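Local structure of Pre-mRNA-splicing factor 38 (Chaetomium thermophilum, 5F5T) at residues A12-F17 with Y50-Q55. The protein is probably required for pre-mRNA splicing as a nuclear member of the PRP38 family of spliceosomal proteins. Sequence-based numbering, arbitrary orientation.
Sequences ADERRF and YFWKEQ
E14 and W52 carry this contact by themselves. The indole NE1 of W52 gives a weak, bent hydrogen bond to OE1 of E14, at 3.0 Å with an N-H...O angle of 142°. The other carboxylate oxygen, OE2 of E14, lies 3.2 Å from the same NE1 of W52. The carboxylate comes to the indole at its N-H edge, not over a face. Its carbon CD lies in the ring plane, and the two flat groups are turned 72° against each other.

Each of the two side chains leaves its backbone in the direction of the other helix. In E14, CG stands anti to the backbone N (chi1 166°) and the chain runs on extended, which carries the carboxylate to the indole. The backbones stay well apart, with E14 CA and K53 CA, the nearest pair, 10.8 Å from each other. The ammonium of K53 is a more distant opposite charge, its NZ 6.0 Å from OE2 of E14. A phenylalanine in place of W52 would probably leave the E14 carboxylate without its N-H partner.

W52 is buried and has other neighbours too. Its ring meets that of F93, and its side chain touches K94 and Q97. These three residues belong to helix 87-98. F17, one turn on from E14, also touches Q97. Segment 12-17 of the N-terminal helix 9-19 thus meets the short helix 50-55 through one side-chain pair, and both reach the same helix 87-98.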
ATOM      1  N   ALA A  12       8.659  29.252  -9.669  1.00162.86           N
ATOM      2  CA  ALA A  12       7.698  30.031  -8.898  1.00159.50           C
ATOM      3  C   ALA A  12       6.538  29.167  -8.404  1.00159.63           C
ATOM      4  O   ALA A  12       6.131  29.267  -7.244  1.00150.85           O
ATOM      5  CB  ALA A  12       7.175  31.192  -9.729  1.00166.95           C
ATOM      6  N   ASP A  13       6.002  28.330  -9.290  1.00168.03           N
ATOM      7  CA  ASP A  13       4.891  27.445  -8.933  1.00166.17           C
ATOM      8  C   ASP A  13       5.308  26.424  -7.877  1.00155.08           C
ATOM      9  O   ASP A  13       4.571  26.163  -6.918  1.00150.89           O
ATOM     10  CB  ASP A  13       4.352  26.726 -10.172  1.00167.84           C
ATOM     11  CG  ASP A  13       3.765  27.682 -11.192  1.00180.07           C
ATOM     12  OD1 ASP A  13       2.989  28.579 -10.794  1.00185.13           O
ATOM     13  OD2 ASP A  13       4.065  27.530 -12.394  1.00184.58           O
ATOM     14  N   GLU A  14       6.493  25.847  -8.061  1.00148.10           N
ATOM     15  CA  GLU A  14       7.012  24.856  -7.129  1.00142.75           C
ATOM     16  C   GLU A  14       7.215  25.500  -5.767  1.00150.36           C
ATOM     17  O   GLU A  14       6.839  24.940  -4.741  1.00127.62           O
ATOM     18  CB  GLU A  14       8.326  24.261  -7.622  1.00141.75           C
ATOM     19  CG  GLU A  14       9.066  23.479  -6.546  1.00128.51           C
ATOM     20  CD  GLU A  14      10.471  23.102  -6.956  1.00130.35           C
ATOM     21  OE1 GLU A  14      10.672  22.727  -8.129  1.00132.53           O
ATOM     22  OE2 GLU A  14      11.374  23.169  -6.095  1.00130.06           O
ATOM     23  N   ARG A  15       7.819  26.685  -5.779  1.00171.47           N
ATOM     24  CA  ARG A  15       8.128  27.425  -4.563  1.00174.65           C
ATOM     25  C   ARG A  15       6.837  27.748  -3.826  1.00167.88           C
ATOM     26  O   ARG A  15       6.770  27.661  -2.597  1.00159.12           O
ATOM     27  CB  ARG A  15       8.883  28.709  -4.896  1.00188.35           C
ATOM     28  CG  ARG A  15       9.636  29.324  -3.731  1.00194.41           C
ATOM     29  CD  ARG A  15      10.955  28.607  -3.494  1.00194.53           C
ATOM     30  NE  ARG A  15      11.718  29.217  -2.409  1.00196.11           N
ATOM     31  CZ  ARG A  15      11.700  28.789  -1.151  1.00188.03           C
ATOM     32  NH1 ARG A  15      10.961  27.740  -0.817  1.00180.54           N
ATOM     33  NH2 ARG A  15      12.425  29.407  -0.228  1.00186.37           N
ATOM     34  N   ARG A  16       5.813  28.119  -4.591  1.00168.01           N
ATOM     35  CA  ARG A  16       4.501  28.408  -4.029  1.00156.99           C
ATOM     36  C   ARG A  16       3.915  27.171  -3.363  1.00144.19           C
ATOM     37  O   ARG A  16       3.361  27.254  -2.269  1.00132.12           O
ATOM     38  CB  ARG A  16       3.540  28.914  -5.106  1.00161.74           C
ATOM     39  CG  ARG A  16       2.105  29.084  -4.608  1.00161.70           C
ATOM     40  CD  ARG A  16       1.136  29.421  -5.732  1.00166.78           C
ATOM     41  NE  ARG A  16       0.869  28.278  -6.602  1.00162.77           N
ATOM     42  CZ  ARG A  16       0.846  28.340  -7.930  1.00160.52           C
ATOM     43  NH1 ARG A  16       1.078  29.491  -8.545  1.00165.26           N
ATOM     44  NH2 ARG A  16       0.593  27.251  -8.643  1.00149.80           N
ATOM     45  N   PHE A  17       4.037  26.025  -4.029  1.00150.98           N
ATOM     46  CA  PHE A  17       3.485  24.780  -3.498  1.00143.77           C
ATOM     47  C   PHE A  17       4.200  24.366  -2.205  1.00144.37           C
ATOM     48  O   PHE A  17       3.569  24.015  -1.211  1.00127.91           O
ATOM     49  CB  PHE A  17       3.596  23.666  -4.540  1.00132.27           C
ATOM     50  CG  PHE A  17       3.096  22.332  -4.061  1.00118.18           C
ATOM     51  CD1 PHE A  17       1.753  22.156  -3.777  1.00112.60           C
ATOM     52  CD2 PHE A  17       3.959  21.259  -3.887  1.00113.37           C
ATOM     53  CE1 PHE A  17       1.273  20.938  -3.339  1.00107.25           C
ATOM     54  CE2 PHE A  17       3.484  20.035  -3.446  1.00105.05           C
ATOM     55  CZ  PHE A  17       2.138  19.876  -3.172  1.00103.42           C
ATOM     56  N   TYR A  50      19.091  16.245  -6.492  1.00 66.57           N
ATOM     57  CA  TYR A  50      19.500  16.417  -7.878  1.00 65.46           C
ATOM     58  C   TYR A  50      18.444  15.918  -8.862  1.00 74.89           C
ATOM     59  O   TYR A  50      18.193  16.543  -9.891  1.00 71.98           O
ATOM     60  CB  TYR A  50      20.816  15.681  -8.111  1.00 63.05           C
ATOM     61  CG  TYR A  50      21.323  15.728  -9.530  1.00 73.39           C
ATOM     62  CD1 TYR A  50      22.031  16.828  -9.990  1.00 69.71           C
ATOM     63  CD2 TYR A  50      21.122  14.664 -10.399  1.00 70.50           C
ATOM     64  CE1 TYR A  50      22.514  16.877 -11.278  1.00 73.90           C
ATOM     65  CE2 TYR A  50      21.601  14.705 -11.695  1.00 84.10           C
ATOM     66  CZ  TYR A  50      22.297  15.816 -12.128  1.00 80.69           C
ATOM     67  OH  TYR A  50      22.781  15.869 -13.414  1.00 81.93           O
ATOM     68  N   PHE A  51      17.837  14.779  -8.549  1.00 63.12           N
ATOM     69  CA  PHE A  51      16.850  14.192  -9.440  1.00 64.30           C
ATOM     70  C   PHE A  51      15.644  15.105  -9.607  1.00 66.98           C
ATOM     71  O   PHE A  51      15.098  15.232 -10.696  1.00 72.17           O
ATOM     72  CB  PHE A  51      16.394  12.829  -8.934  1.00 46.10           C
ATOM     73  CG  PHE A  51      15.356  12.195  -9.801  1.00 59.42           C
ATOM     74  CD1 PHE A  51      15.721  11.542 -10.967  1.00 54.17           C
ATOM     75  CD2 PHE A  51      14.012  12.263  -9.466  1.00 64.35           C
ATOM     76  CE1 PHE A  51      14.768  10.958 -11.780  1.00 59.83           C
ATOM     77  CE2 PHE A  51      13.052  11.681 -10.276  1.00 63.60           C
ATOM     78  CZ  PHE A  51      13.432  11.027 -11.435  1.00 50.02           C
ATOM     79  N   TRP A  52      15.221  15.727  -8.517  1.00 61.68           N
ATOM     80  CA  TRP A  52      14.097  16.650  -8.567  1.00 67.09           C
ATOM     81  C   TRP A  52      14.446  17.853  -9.445  1.00 65.78           C
ATOM     82  O   TRP A  52      13.666  18.256 -10.306  1.00 72.05           O
ATOM     83  CB  TRP A  52      13.718  17.096  -7.157  1.00 55.02           C
ATOM     84  CG  TRP A  52      12.629  18.108  -7.107  1.00 69.12           C
ATOM     85  CD1 TRP A  52      12.776  19.463  -7.044  1.00 59.14           C
ATOM     86  CD2 TRP A  52      11.220  17.855  -7.079  1.00 65.90           C
ATOM     87  NE1 TRP A  52      11.545  20.071  -6.996  1.00 59.91           N
ATOM     88  CE2 TRP A  52      10.573  19.105  -7.013  1.00 62.47           C
ATOM     89  CE3 TRP A  52      10.442  16.694  -7.107  1.00 55.42           C
ATOM     90  CZ2 TRP A  52       9.186  19.228  -6.979  1.00 64.23           C
ATOM     91  CZ3 TRP A  52       9.062  16.818  -7.070  1.00 65.19           C
ATOM     92  CH2 TRP A  52       8.449  18.075  -7.008  1.00 62.81           C
ATOM     93  N   LYS A  53      15.633  18.410  -9.225  1.00 65.30           N
ATOM     94  CA  LYS A  53      16.080  19.605  -9.932  1.00 66.69           C
ATOM     95  C   LYS A  53      16.310  19.379 -11.427  1.00 67.70           C
ATOM     96  O   LYS A  53      16.103  20.287 -12.229  1.00 87.78           O
ATOM     97  CB  LYS A  53      17.360  20.144  -9.291  1.00 71.68           C
ATOM     98  CG  LYS A  53      17.154  20.737  -7.904  1.00 62.49           C
ATOM     99  CD  LYS A  53      18.451  21.321  -7.363  1.00 76.83           C
ATOM    100  CE  LYS A  53      18.327  21.677  -5.890  1.00 96.43           C
ATOM    101  NZ  LYS A  53      17.372  22.800  -5.665  1.00106.12           N
ATOM    102  N   GLU A  54      16.748  18.181 -11.801  1.00 75.31           N
ATOM    103  CA  GLU A  54      17.127  17.917 -13.190  1.00 76.61           C
ATOM    104  C   GLU A  54      16.104  17.115 -13.990  1.00 61.21           C
ATOM    105  O   GLU A  54      16.125  17.135 -15.219  1.00 78.81           O
ATOM    106  CB  GLU A  54      18.469  17.180 -13.234  1.00 93.38           C
ATOM    107  CG  GLU A  54      19.660  18.033 -12.854  1.00107.45           C
ATOM    108  CD  GLU A  54      20.016  19.032 -13.932  1.00115.54           C
ATOM    109  OE1 GLU A  54      19.806  18.716 -15.122  1.00126.38           O
ATOM    110  OE2 GLU A  54      20.510  20.128 -13.592  1.00109.78           O
ATOM    111  N   GLN A  55      15.214  16.409 -13.305  1.00 75.21           N
ATOM    112  CA  GLN A  55      14.299  15.499 -13.987  1.00 72.61           C
ATOM    113  C   GLN A  55      12.837  15.724 -13.626  1.00 64.02           C
ATOM    114  O   GLN A  55      11.946  15.258 -14.332  1.00 84.73           O
ATOM    115  CB  GLN A  55      14.686  14.047 -13.698  1.00 72.99           C
ATOM    116  CG  GLN A  55      16.005  13.631 -14.327  1.00 76.04           C
ATOM    117  CD  GLN A  55      15.966  13.682 -15.844  1.00 89.55           C
ATOM    118  OE1 GLN A  55      14.962  13.330 -16.466  1.00 86.18           O
ATOM    119  NE2 GLN A  55      17.061  14.128 -16.447  1.00 97.97           N
TER